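Local coordinates for N-acetyltransferase (Trypanosoma brucei, PDB 3I3G), which probably catalyses transfer of the acetyl group of acetyl-CoA to D-glucosamine 6-phosphate, an early step toward UDP-N-acetylglucosamine, at residues L31-G39 against T74-S82; I64-Q72 against L113-I124. One frame throughout, in Å; residues are numbered along the deposited sequence.

Contact 1 of 2, residues L31-G39 against T74-S82; sequences LSSHLELLG and TGRIVGSAS. Unlike the reference sequence in segment 74-82: R76 (reference Gly).
S33 and I77, H34 and S80, and L37 and the backbone at V78-G79 join helix 31-38 to strand 76-82, whose axes approach to 7.3 Å and run at 38° to one another.

Two direct hydrogen bonds carry the polar part. I77 N donates to S33 OG over 3.0 Å with an N-H...O angle of 174°, so the bond is nearly linear. Water 1 adds a second link between the same two residues, donating to S33 O and to I77 O, with 2.6 Å between the water oxygen and I77 O. On the deeper side H34 NE2 and S80 OG lie 2.8 Å apart in a hydrogen bond whose donor may be either atom. CG of H34 is trans to the backbone N (chi1 -174°), which carries the imidazole down toward the sheet; S80 OG then meets it at the edge, in the ring plane. L38 CG covers one ring face near the rim, and the ring of F89 of the second subunit meets H34 with its plane steeply turned.

The apolar part is a leucine laid on main chain. L37 CD2 comes within 3.4 Å of G79 N and 3.8 Å of I77 CG2, while CD1 lies over the carbonyl carbon of V78. V78 and G79 form a classic beta bulge opposite F69, and L37 rests on it.

Because H34 is buried and gripped at its edge by S80, its rotation is constrained, and the ring presented to the second subunit is held from within its own subunit.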
loop_
_atom_site.group_PDB
_atom_site.type_symbol
_atom_site.label_atom_id
_atom_site.label_comp_id
_atom_site.label_asym_id
_atom_site.label_seq_id
_atom_site.Cartn_x
_atom_site.Cartn_y
_atom_site.Cartn_z
ATOM N N LEU A 31 -6.377 -12.011 17.734
ATOM C CA LEU A 31 -5.064 -12.052 17.085
ATOM C C LEU A 31 -4.502 -13.452 16.817
ATOM O O LEU A 31 -4.017 -13.728 15.720
ATOM C CB LEU A 31 -4.053 -11.199 17.857
ATOM C CG LEU A 31 -4.446 -9.723 17.983
ATOM C CD1 LEU A 31 -3.377 -8.932 18.715
ATOM C CD2 LEU A 31 -4.705 -9.121 16.612
ATOM N N SER A 32 -4.556 -14.332 17.813
ATOM C CA SER A 32 -4.019 -15.682 17.662
ATOM C C SER A 32 -4.772 -16.469 16.592
ATOM O O SER A 32 -4.163 -17.084 15.719
ATOM C CB SER A 32 -4.053 -16.432 18.995
ATOM O OG SER A 32 -5.385 -16.640 19.432
ATOM N N SER A 33 -6.099 -16.450 16.669
ATOM C CA SER A 33 -6.926 -17.150 15.692
ATOM C C SER A 33 -6.740 -16.534 14.310
ATOM O O SER A 33 -6.780 -17.227 13.293
ATOM C CB SER A 33 -8.399 -17.094 16.099
ATOM O OG SER A 33 -9.204 -17.820 15.189
ATOM N N HIS A 34 -6.534 -15.222 14.289
ATOM C CA HIS A 34 -6.326 -14.485 13.051
ATOM C C HIS A 34 -5.040 -14.930 12.355
ATOM O O HIS A 34 -5.014 -15.113 11.137
ATOM C CB HIS A 34 -6.288 -12.983 13.346
ATOM C CG HIS A 34 -6.210 -12.124 12.123
ATOM N ND1 HIS A 34 -5.100 -11.366 11.815
ATOM C CD2 HIS A 34 -7.105 -11.898 11.133
ATOM C CE1 HIS A 34 -5.314 -10.712 10.688
ATOM N NE2 HIS A 34 -6.523 -11.017 10.253
ATOM N N LEU A 35 -3.978 -15.108 13.135
ATOM C CA LEU A 35 -2.696 -15.541 12.588
ATOM C C LEU A 35 -2.822 -16.918 11.946
ATOM O O LEU A 35 -2.226 -17.189 10.902
ATOM C CB LEU A 35 -1.624 -15.571 13.681
ATOM C CG LEU A 35 -0.246 -16.088 13.263
ATOM C CD1 LEU A 35 0.312 -15.264 12.114
ATOM C CD2 LEU A 35 0.711 -16.081 14.444
ATOM N N GLU A 36 -3.602 -17.786 12.581
ATOM C CA GLU A 36 -3.839 -19.128 12.065
ATOM C C GLU A 36 -4.511 -19.060 10.696
ATOM O O GLU A 36 -4.132 -19.776 9.767
ATOM C CB GLU A 36 -4.702 -19.923 13.046
ATOM C CG GLU A 36 -4.913 -21.377 12.665
ATOM C CD GLU A 36 -5.548 -22.176 13.785
ATOM O OE1 GLU A 36 -5.904 -23.349 13.554
ATOM O OE2 GLU A 36 -5.691 -21.627 14.898
ATOM N N LEU A 37 -5.506 -18.188 10.578
ATOM C CA LEU A 37 -6.194 -17.978 9.311
ATOM C C LEU A 37 -5.218 -17.526 8.230
ATOM O O LEU A 37 -5.211 -18.064 7.122
ATOM C CB LEU A 37 -7.307 -16.940 9.474
ATOM C CG LEU A 37 -8.054 -16.528 8.202
ATOM C CD1 LEU A 37 -8.865 -17.689 7.654
ATOM C CD2 LEU A 37 -8.952 -15.335 8.476
ATOM N N LEU A 38 -4.396 -16.534 8.556
ATOM C CA LEU A 38 -3.436 -15.996 7.597
ATOM C C LEU A 38 -2.485 -17.079 7.093
ATOM O O LEU A 38 -1.873 -16.934 6.035
ATOM C CB LEU A 38 -2.652 -14.832 8.209
ATOM C CG LEU A 38 -3.458 -13.566 8.515
ATOM C CD1 LEU A 38 -2.609 -12.548 9.266
ATOM C CD2 LEU A 38 -4.017 -12.960 7.239
ATOM N N GLY A 39 -2.366 -18.160 7.855
ATOM C CA GLY A 39 -1.529 -19.287 7.456
ATOM C C GLY A 39 -1.969 -19.876 6.129
ATOM O O GLY A 39 -1.199 -20.562 5.457
ATOM N N THR A 74 -17.789 -19.469 18.990
ATOM C CA THR A 74 -16.465 -19.928 19.399
ATOM C C THR A 74 -15.413 -18.832 19.262
ATOM O O THR A 74 -14.325 -18.931 19.827
ATOM C CB THR A 74 -16.009 -21.144 18.575
ATOM O OG1 THR A 74 -15.940 -20.783 17.190
ATOM C CG2 THR A 74 -16.978 -22.304 18.750
ATOM N N GLY A 75 -15.741 -17.794 18.501
ATOM C CA GLY A 75 -14.818 -16.691 18.266
ATOM C C GLY A 75 -13.772 -16.998 17.210
ATOM O O GLY A 75 -12.823 -16.235 17.028
ATOM N N ARG A 76 -13.939 -18.113 16.506
ATOM C CA ARG A 76 -12.969 -18.496 15.485
ATOM C C ARG A 76 -13.010 -17.535 14.301
ATOM O O ARG A 76 -14.079 -17.228 13.773
ATOM C CB ARG A 76 -13.193 -19.937 15.016
ATOM C CG ARG A 76 -11.964 -20.554 14.361
ATOM C CD ARG A 76 -12.167 -22.027 14.042
ATOM N NE ARG A 76 -13.019 -22.223 12.876
ATOM C CZ ARG A 76 -12.571 -22.278 11.627
ATOM N NH1 ARG A 76 -11.275 -22.149 11.379
ATOM N NH2 ARG A 76 -13.417 -22.460 10.623
ATOM N N ILE A 77 -11.839 -17.056 13.897
ATOM C CA ILE A 77 -11.728 -16.124 12.782
ATOM C C ILE A 77 -11.626 -16.889 11.468
ATOM O O ILE A 77 -10.675 -17.642 11.254
ATOM C CB ILE A 77 -10.499 -15.209 12.938
ATOM C CG1 ILE A 77 -10.535 -14.497 14.293
ATOM C CG2 ILE A 77 -10.438 -14.199 11.801
ATOM C CD1 ILE A 77 -11.686 -13.518 14.446
ATOM N N VAL A 78 -12.604 -16.688 10.589
ATOM C CA VAL A 78 -12.692 -17.466 9.357
ATOM C C VAL A 78 -12.580 -16.611 8.098
ATOM O O VAL A 78 -12.678 -17.122 6.982
ATOM C CB VAL A 78 -14.007 -18.267 9.299
ATOM C CG1 VAL A 78 -14.076 -19.252 10.456
ATOM C CG2 VAL A 78 -15.200 -17.326 9.318
ATOM N N GLY A 79 -12.371 -15.311 8.279
ATOM C CA GLY A 79 -12.216 -14.401 7.150
ATOM C C GLY A 79 -11.565 -13.096 7.559
ATOM O O GLY A 79 -11.818 -12.583 8.648
ATOM N N SER A 80 -10.721 -12.557 6.685
ATOM C CA SER A 80 -10.044 -11.300 6.973
ATOM C C SER A 80 -9.677 -10.531 5.709
ATOM O O SER A 80 -9.376 -11.121 4.670
ATOM C CB SER A 80 -8.787 -11.545 7.809
ATOM O OG SER A 80 -8.148 -10.321 8.135
ATOM N N ALA A 81 -9.703 -9.208 5.818
ATOM C CA ALA A 81 -9.268 -8.322 4.747
ATOM C C ALA A 81 -8.875 -6.985 5.361
ATOM O O ALA A 81 -9.573 -6.471 6.233
ATOM C CB ALA A 81 -10.374 -8.137 3.723
ATOM N N SER A 82 -7.755 -6.427 4.913
ATOM C CA SER A 82 -7.246 -5.187 5.494
ATOM C C SER A 82 -7.297 -4.026 4.507
ATOM O O SER A 82 -7.213 -4.223 3.296
ATOM C CB SER A 82 -5.821 -5.382 6.015
ATOM O OG SER A 82 -5.799 -6.290 7.103
HETATM O O HOH W 1 -8.623 -19.012 12.109
#

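Contact 2 of 2, residues I64-Q72 against L113-I124; sequences IVTKVFCHQ and LGKALIMDLCEI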
loop_
_atom_site.group_PDB
_atom_site.type_symbol
_atom_site.label_atom_id
_atom_site.label_comp_id
_atom_site.label_asym_id
_atom_site.label_seq_id
_atom_site.Cartn_x
_atom_site.Cartn_y
_atom_site.Cartn_z
ATOM N N ILE A 64 -4.029 1.343 9.356
ATOM C CA ILE A 64 -4.569 0.135 8.743
ATOM C C ILE A 64 -5.810 -0.347 9.483
ATOM O O ILE A 64 -5.815 -0.450 10.712
ATOM C CB ILE A 64 -3.532 -1.003 8.723
ATOM C CG1 ILE A 64 -2.295 -0.589 7.927
ATOM C CG2 ILE A 64 -4.141 -2.269 8.138
ATOM C CD1 ILE A 64 -1.189 -1.619 7.947
ATOM N N VAL A 65 -6.861 -0.641 8.726
ATOM C CA VAL A 65 -8.079 -1.207 9.286
ATOM C C VAL A 65 -8.226 -2.653 8.830
ATOM O O VAL A 65 -8.101 -2.952 7.643
ATOM C CB VAL A 65 -9.326 -0.425 8.837
ATOM C CG1 VAL A 65 -10.579 -1.029 9.454
ATOM C CG2 VAL A 65 -9.198 1.042 9.207
ATOM N N THR A 66 -8.486 -3.548 9.775
ATOM C CA THR A 66 -8.693 -4.951 9.442
ATOM C C THR A 66 -10.095 -5.403 9.830
ATOM O O THR A 66 -10.490 -5.315 10.993
ATOM C CB THR A 66 -7.655 -5.862 10.125
ATOM O OG1 THR A 66 -6.334 -5.459 9.740
ATOM C CG2 THR A 66 -7.873 -7.311 9.717
ATOM N N LYS A 67 -10.847 -5.878 8.843
ATOM C CA LYS A 67 -12.176 -6.417 9.086
ATOM C C LYS A 67 -12.108 -7.935 9.033
ATOM O O LYS A 67 -11.409 -8.502 8.194
ATOM C CB LYS A 67 -13.171 -5.896 8.048
ATOM C CG LYS A 67 -13.271 -4.380 7.990
ATOM C CD LYS A 67 -13.694 -3.802 9.332
ATOM C CE LYS A 67 -15.131 -4.163 9.669
ATOM N NZ LYS A 67 -16.106 -3.424 8.818
ATOM N N VAL A 68 -12.828 -8.592 9.935
ATOM C CA VAL A 68 -12.809 -10.047 9.996
ATOM C C VAL A 68 -14.212 -10.627 10.103
ATOM O O VAL A 68 -15.129 -9.984 10.614
ATOM C CB VAL A 68 -11.993 -10.549 11.205
ATOM C CG1 VAL A 68 -10.544 -10.106 11.093
ATOM C CG2 VAL A 68 -12.613 -10.054 12.504
ATOM N N PHE A 69 -14.371 -11.848 9.607
ATOM C CA PHE A 69 -15.567 -12.625 9.879
ATOM C C PHE A 69 -15.279 -13.546 11.052
ATOM O O PHE A 69 -14.270 -14.255 11.062
ATOM C CB PHE A 69 -15.993 -13.435 8.656
ATOM C CG PHE A 69 -16.975 -12.723 7.773
ATOM C CD1 PHE A 69 -18.284 -12.537 8.186
ATOM C CD2 PHE A 69 -16.592 -12.242 6.533
ATOM C CE1 PHE A 69 -19.193 -11.882 7.378
ATOM C CE2 PHE A 69 -17.498 -11.588 5.721
ATOM C CZ PHE A 69 -18.799 -11.406 6.145
ATOM N N CYS A 70 -16.163 -13.527 12.042
ATOM C CA CYS A 70 -15.976 -14.327 13.242
ATOM C C CYS A 70 -17.172 -15.233 13.496
ATOM O O CYS A 70 -18.322 -14.795 13.433
ATOM C CB CYS A 70 -15.740 -13.417 14.452
ATOM S SG CYS A 70 -15.691 -14.264 16.056
ATOM N N HIS A 71 -16.896 -16.503 13.768
ATOM C CA HIS A 71 -17.922 -17.414 14.243
ATOM C C HIS A 71 -18.166 -17.101 15.716
ATOM O O HIS A 71 -17.454 -17.592 16.593
ATOM C CB HIS A 71 -17.480 -18.865 14.062
ATOM C CG HIS A 71 -18.523 -19.867 14.446
ATOM N ND1 HIS A 71 -18.419 -20.657 15.571
ATOM C CD2 HIS A 71 -19.698 -20.199 13.860
ATOM C CE1 HIS A 71 -19.482 -21.438 15.658
ATOM N NE2 HIS A 71 -20.273 -21.179 14.633
ATOM N N GLN A 72 -19.168 -16.268 15.977
ATOM C CA GLN A 72 -19.405 -15.734 17.318
ATOM C C GLN A 72 -19.368 -16.765 18.445
ATOM O O GLN A 72 -18.747 -16.528 19.481
ATOM C CB GLN A 72 -20.719 -14.953 17.368
ATOM C CG GLN A 72 -20.542 -13.447 17.306
ATOM C CD GLN A 72 -21.742 -12.703 17.855
ATOM O OE1 GLN A 72 -21.602 -11.789 18.672
ATOM N NE2 GLN A 72 -22.932 -13.099 17.421
ATOM N N LEU A 113 -17.871 -15.108 1.882
ATOM C CA LEU A 113 -17.225 -14.168 2.782
ATOM C C LEU A 113 -16.290 -13.210 2.040
ATOM O O LEU A 113 -16.176 -12.093 2.398
ATOM C CB LEU A 113 -16.452 -14.871 3.879
ATOM C CG LEU A 113 -17.199 -15.914 4.718
ATOM C CD1 LEU A 113 -16.425 -16.322 5.887
ATOM C CD2 LEU A 113 -18.505 -15.463 5.049
ATOM N N GLY A 114 -15.627 -13.716 1.020
ATOM C CA GLY A 114 -14.713 -12.885 0.244
ATOM C C GLY A 114 -15.405 -11.655 -0.310
ATOM O O GLY A 114 -14.945 -10.528 -0.117
ATOM N N LYS A 115 -16.518 -11.875 -1.001
ATOM C CA LYS A 115 -17.299 -10.780 -1.566
ATOM C C LYS A 115 -17.712 -9.780 -0.491
ATOM O O LYS A 115 -17.567 -8.570 -0.666
ATOM C CB LYS A 115 -18.539 -11.326 -2.278
ATOM C CG LYS A 115 -19.504 -10.257 -2.768
ATOM C CD LYS A 115 -20.612 -10.870 -3.612
ATOM C CE LYS A 115 -21.619 -9.824 -4.058
ATOM N NZ LYS A 115 -21.218 -9.170 -5.334
ATOM N N ALA A 116 -18.227 -10.292 0.622
ATOM C CA ALA A 116 -18.688 -9.439 1.713
ATOM C C ALA A 116 -17.557 -8.568 2.254
ATOM O O ALA A 116 -17.732 -7.370 2.470
ATOM C CB ALA A 116 -19.292 -10.283 2.826
ATOM N N LEU A 117 -16.398 -9.180 2.473
ATOM C CA LEU A 117 -15.236 -8.457 2.980
ATOM C C LEU A 117 -14.806 -7.343 2.030
ATOM O O LEU A 117 -14.630 -6.197 2.442
ATOM C CB LEU A 117 -14.072 -9.420 3.227
ATOM C CG LEU A 117 -14.177 -10.295 4.479
ATOM C CD1 LEU A 117 -13.165 -11.432 4.438
ATOM C CD2 LEU A 117 -13.994 -9.455 5.731
ATOM N N ILE A 118 -14.641 -7.685 0.756
ATOM C CA ILE A 118 -14.210 -6.712 -0.245
ATOM C C ILE A 118 -15.192 -5.548 -0.368
ATOM O O ILE A 118 -14.792 -4.384 -0.366
ATOM C CB ILE A 118 -14.011 -7.366 -1.624
ATOM C CG1 ILE A 118 -12.915 -8.433 -1.552
ATOM C CG2 ILE A 118 -13.667 -6.315 -2.666
ATOM C CD1 ILE A 118 -11.566 -7.902 -1.103
ATOM N N MET A 119 -16.478 -5.867 -0.479
ATOM C CA MET A 119 -17.508 -4.839 -0.584
ATOM C C MET A 119 -17.475 -3.910 0.624
ATOM O O MET A 119 -17.583 -2.692 0.484
ATOM C CB MET A 119 -18.893 -5.475 -0.725
ATOM C CG MET A 119 -19.113 -6.201 -2.043
ATOM S SD MET A 119 -19.006 -5.105 -3.474
ATOM C CE MET A 119 -17.252 -4.747 -3.504
ATOM N N ASP A 120 -17.320 -4.493 1.809
ATOM C CA ASP A 120 -17.242 -3.716 3.039
ATOM C C ASP A 120 -16.113 -2.694 2.964
ATOM O O ASP A 120 -16.310 -1.516 3.256
ATOM C CB ASP A 120 -17.028 -4.638 4.242
ATOM C CG ASP A 120 -17.081 -3.894 5.565
ATOM O OD1 ASP A 120 -18.097 -3.219 5.831
ATOM O OD2 ASP A 120 -16.110 -3.993 6.343
ATOM N N LEU A 121 -14.929 -3.155 2.570
ATOM C CA LEU A 121 -13.763 -2.284 2.486
ATOM C C LEU A 121 -13.941 -1.211 1.417
ATOM O O LEU A 121 -13.458 -0.088 1.566
ATOM C CB LEU A 121 -12.496 -3.102 2.221
ATOM C CG LEU A 121 -12.096 -4.073 3.333
ATOM C CD1 LEU A 121 -10.716 -4.658 3.072
ATOM C CD2 LEU A 121 -12.137 -3.376 4.684
ATOM N N CYS A 122 -14.633 -1.559 0.337
ATOM C CA CYS A 122 -14.901 -0.602 -0.729
ATOM C C CYS A 122 -15.816 0.511 -0.234
ATOM O O CYS A 122 -15.646 1.674 -0.595
ATOM C CB CYS A 122 -15.524 -1.295 -1.942
ATOM S SG CYS A 122 -14.358 -2.254 -2.927
ATOM N N GLU A 123 -16.790 0.146 0.593
ATOM C CA GLU A 123 -17.707 1.126 1.161
ATOM C C GLU A 123 -16.965 2.071 2.101
ATOM O O GLU A 123 -17.158 3.287 2.054
ATOM C CB GLU A 123 -18.856 0.432 1.895
ATOM C CG GLU A 123 -19.778 1.388 2.635
ATOM C CD GLU A 123 -20.307 2.494 1.743
ATOM O OE1 GLU A 123 -20.477 2.253 0.527
ATOM O OE2 GLU A 123 -20.554 3.607 2.257
ATOM N N ILE A 124 -16.115 1.509 2.953
ATOM C CA ILE A 124 -15.295 2.320 3.841
ATOM C C ILE A 124 -14.444 3.283 3.023
ATOM O O ILE A 124 -14.386 4.477 3.312
ATOM C CB ILE A 124 -14.384 1.450 4.723
ATOM C CG1 ILE A 124 -15.226 0.576 5.655
ATOM C CG2 ILE A 124 -13.432 2.326 5.527
ATOM C CD1 ILE A 124 -14.416 -0.401 6.480
#
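In the GNAT fold, helix 113-127 packs on one face of the central sheet, here against strand 65-71, and F69 and K67 make most of the contact, with L113, A116, L117, D120 and L121 opposite. The N-to-C directions differ by 149°, and the short axes come within 9.3 Å.

F69 wedges its ring against the first turns of the helix. L113 CD2 stands over the ring centre in a CH-pi contact, 4.0 Å from the centroid and only 7° off the normal, so the methyl carbon sits almost directly above the ring centre. A116 CB instead approaches at the edge, in the ring plane, 3.5 Å from F69 CZ. L117 CG lies obliquely, 3.7 Å from F69 CD2, and the two side chains run past each other in opposite directions.

L113 and G114 end the sequence RGAGLG, which fits the R/Q-x-x-G-x-G/A signature of the family; in relatives this loop and helix start bind the pyrophosphate of acetyl-CoA. The aromatic ring therefore packs on the first turn that follows that loop.

Two turns farther along, a salt bridge joins the apolar packing. K67 bends at chi2, chi3 and chi4, turning the same way each time, and so curls back until NZ sits a short 2.5 Å from D120 OD2, an ion pair that uses the syn lone pair of that oxygen. K67 CG touches L121 CD2 at 3.6 Å, and I124 CD1 borders the ammonium group, while L117 CD2 packs on K67 O, 3.7 Å away.

Overall arrangement
Contacts 1 and 2 have centres 12 Å apart and lie on opposite faces of one sheet, where strands 65-71 and 76-86 are antiparallel neighbours. I77 and S80 face helix 31-38, while V78 and A81 touch helix 113-127. Their strands are stitched together directly: F69 N and G79 O are 2.8 Å apart, a probable hydrogen bond, and so, at the same distance, are S82 OG and T66 OG1. The bulge under L37 in contact 1 thus lies beside F69 of contact 2. Of the two, contact 2 includes the helix start next to the probable acetyl-CoA loop. Both border the second subunit, contact 1 through L31, H34 and L38, contact 2 at I64 and C122.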